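Local coordinates for protein nigritoxine (Vibrio nigripulchritudo, PDB 5M41) that is a bacterial toxin active against crustaceans and insects, built on a new fold, at residues A302-I307 and I389-V393. Residue numbers count along the deposited sequence, not the author numbering.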
ATOM      1  N   ALA A 302       8.946 -13.548   9.946  1.00 72.69           N
ATOM      2  CA  ALA A 302       8.440 -12.180  10.020  1.00 65.59           C
ATOM      3  C   ALA A 302       7.048 -12.114   9.400  1.00 63.12           C
ATOM      4  O   ALA A 302       6.131 -11.535   9.991  1.00 60.36           O
ATOM      5  CB  ALA A 302       9.388 -11.215   9.327  1.00 64.20           C
ATOM      6  N   ALA A 303       6.896 -12.747   8.235  1.00 61.86           N
ATOM      7  CA  ALA A 303       5.637 -12.777   7.499  1.00 59.73           C
ATOM      8  C   ALA A 303       4.487 -13.376   8.316  1.00 59.11           C
ATOM      9  O   ALA A 303       3.398 -12.801   8.395  1.00 56.63           O
ATOM     10  CB  ALA A 303       5.813 -13.515   6.179  1.00 61.57           C
ATOM     11  N   VAL A 304       4.733 -14.514   8.945  1.00 60.11           N
ATOM     12  CA  VAL A 304       3.763 -15.085   9.868  1.00 59.91           C
ATOM     13  C   VAL A 304       3.356 -14.075  10.957  1.00 56.94           C
ATOM     14  O   VAL A 304       2.172 -13.926  11.246  1.00 58.38           O
ATOM     15  CB  VAL A 304       4.279 -16.408  10.490  1.00 64.75           C
ATOM     16  CG1 VAL A 304       3.490 -16.776  11.741  1.00 66.03           C
ATOM     17  CG2 VAL A 304       4.231 -17.543   9.469  1.00 65.93           C
ATOM     18  N   SER A 305       4.319 -13.387  11.560  1.00 55.17           N
ATOM     19  CA  SER A 305       3.997 -12.377  12.588  1.00 55.50           C
ATOM     20  C   SER A 305       3.165 -11.226  12.037  1.00 51.21           C
ATOM     21  O   SER A 305       2.224 -10.763  12.684  1.00 51.17           O
ATOM     22  CB  SER A 305       5.263 -11.807  13.234  1.00 59.28           C
ATOM     23  OG  SER A 305       5.954 -12.815  13.939  1.00 66.68           O
ATOM     24  N   VAL A 306       3.510 -10.766  10.840  1.00 49.49           N
ATOM     25  CA  VAL A 306       2.760  -9.681  10.205  1.00 48.04           C
ATOM     26  C   VAL A 306       1.309 -10.077   9.924  1.00 47.60           C
ATOM     27  O   VAL A 306       0.388  -9.356  10.288  1.00 46.23           O
ATOM     28  CB  VAL A 306       3.477  -9.165   8.953  1.00 47.61           C
ATOM     29  CG1 VAL A 306       2.658  -8.058   8.294  1.00 46.84           C
ATOM     30  CG2 VAL A 306       4.858  -8.654   9.350  1.00 48.76           C
ATOM     31  N   ILE A 307       1.111 -11.253   9.332  1.00 48.65           N
ATOM     32  CA  ILE A 307      -0.239 -11.793   9.087  1.00 49.30           C
ATOM     33  C   ILE A 307      -1.042 -11.850  10.386  1.00 51.65           C
ATOM     34  O   ILE A 307      -2.159 -11.346  10.456  1.00 52.87           O
ATOM     35  CB  ILE A 307      -0.159 -13.220   8.481  1.00 50.16           C
ATOM     36  CG1 ILE A 307       0.417 -13.143   7.063  1.00 50.47           C
ATOM     37  CG2 ILE A 307      -1.521 -13.907   8.511  1.00 49.37           C
ATOM     38  CD1 ILE A 307       0.937 -14.458   6.516  1.00 52.87           C
ATOM     39  N   ILE A 389       0.742 -10.700   1.617  1.00 41.11           N
ATOM     40  CA  ILE A 389       1.516 -10.249   2.766  1.00 41.30           C
ATOM     41  C   ILE A 389       2.937 -10.838   2.770  1.00 43.44           C
ATOM     42  O   ILE A 389       3.890 -10.126   3.102  1.00 42.94           O
ATOM     43  CB  ILE A 389       0.739 -10.433   4.081  1.00 42.62           C
ATOM     44  CG1 ILE A 389      -0.555  -9.583   4.020  1.00 41.11           C
ATOM     45  CG2 ILE A 389       1.623 -10.084   5.279  1.00 42.26           C
ATOM     46  CD1 ILE A 389      -1.618  -9.917   5.061  1.00 42.53           C
ATOM     47  N   ASN A 390       3.092 -12.103   2.362  1.00 45.73           N
ATOM     48  CA  ASN A 390       4.435 -12.683   2.131  1.00 49.63           C
ATOM     49  C   ASN A 390       5.235 -11.847   1.125  1.00 49.78           C
ATOM     50  O   ASN A 390       6.379 -11.484   1.382  1.00 52.01           O
ATOM     51  CB  ASN A 390       4.371 -14.142   1.646  1.00 54.06           C
ATOM     52  CG  ASN A 390       3.947 -15.119   2.739  1.00 58.99           C
ATOM     53  OD1 ASN A 390       3.796 -14.759   3.908  1.00 60.82           O
ATOM     54  ND2 ASN A 390       3.754 -16.368   2.356  1.00 61.55           N
ATOM     55  N   GLY A 391       4.625 -11.526  -0.011  1.00 48.89           N
ATOM     56  CA  GLY A 391       5.301 -10.717  -1.026  1.00 50.05           C
ATOM     57  C   GLY A 391       5.764  -9.377  -0.464  1.00 49.35           C
ATOM     58  O   GLY A 391       6.923  -8.992  -0.620  1.00 51.28           O
ATOM     59  N   LEU A 392       4.862  -8.663   0.192  1.00 46.47           N
ATOM     60  CA  LEU A 392       5.198  -7.358   0.743  1.00 45.19           C
ATOM     61  C   LEU A 392       6.314  -7.433   1.782  1.00 44.64           C
ATOM     62  O   LEU A 392       7.262  -6.629   1.754  1.00 45.13           O
ATOM     63  CB  LEU A 392       3.953  -6.657   1.328  1.00 42.00           C
ATOM     64  CG  LEU A 392       4.222  -5.312   2.028  1.00 41.69           C
ATOM     65  CD1 LEU A 392       4.880  -4.293   1.101  1.00 40.62           C
ATOM     66  CD2 LEU A 392       2.943  -4.747   2.631  1.00 38.08           C
ATOM     67  N   VAL A 393       6.185  -8.371   2.712  1.00 44.03           N
ATOM     68  CA  VAL A 393       7.180  -8.533   3.762  1.00 46.59           C
ATOM     69  C   VAL A 393       8.558  -8.829   3.143  1.00 49.98           C
ATOM     70  O   VAL A 393       9.563  -8.244   3.548  1.00 50.43           O
ATOM     71  CB  VAL A 393       6.795  -9.627   4.783  1.00 46.90           C
ATOM     72  CG1 VAL A 393       8.008 -10.047   5.602  1.00 49.59           C
ATOM     73  CG2 VAL A 393       5.704  -9.134   5.708  1.00 45.71           C
TER
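Ala303 makes the hollow in this helix-helix contact. Because its side chain is a lone methyl, the backbones of 302-307 and 389-393 come close here: CA of Ala303 lies 5.5 Å from CA of Asn390, and the segment axes pass 9.2 Å apart at closest approach. Two neighbours fill the space a larger residue would have taken: OD1 of Asn390 lies 3.3 Å from CB of Ala303, and CG1 of Val393 lies 4.1 Å from the same methyl. Val393 is the main bump of its helix. Its beta-branched fork is short and broad, so CG1 also reaches CB of Ala302, 4.1 Å away, while CG2 meets CG2 of Val306 at 3.8 Å. One turn earlier, Ile389 pushes CG2 between the two larger side chains opposite, 3.8 Å from CG1 of Val306 and 3.7 Å from CG1 of Ile307. The helices, 302-319 and 386-396, cross obliquely, their segments running 122° apart in direction. Both belong to the middle part of an elongated chain, where the second helix also packs on an antiparallel sheet: Ile389 touches Leu333 and Ile369, and Leu392, out of reach of 302-307, rests on Leu333 and Val367. Ile389 thus has apolar company from both helix and sheet, which suits its long, branched, uncharged side chain. No hydrogen bond joins the two segments; shape and apolar contact dominate. At the partly exposed margin an amide is tolerable, and Asn390 lays OD1 3.9 Å from CD1 of Ile307, its carboxamide flanking the hydrocarbon seam.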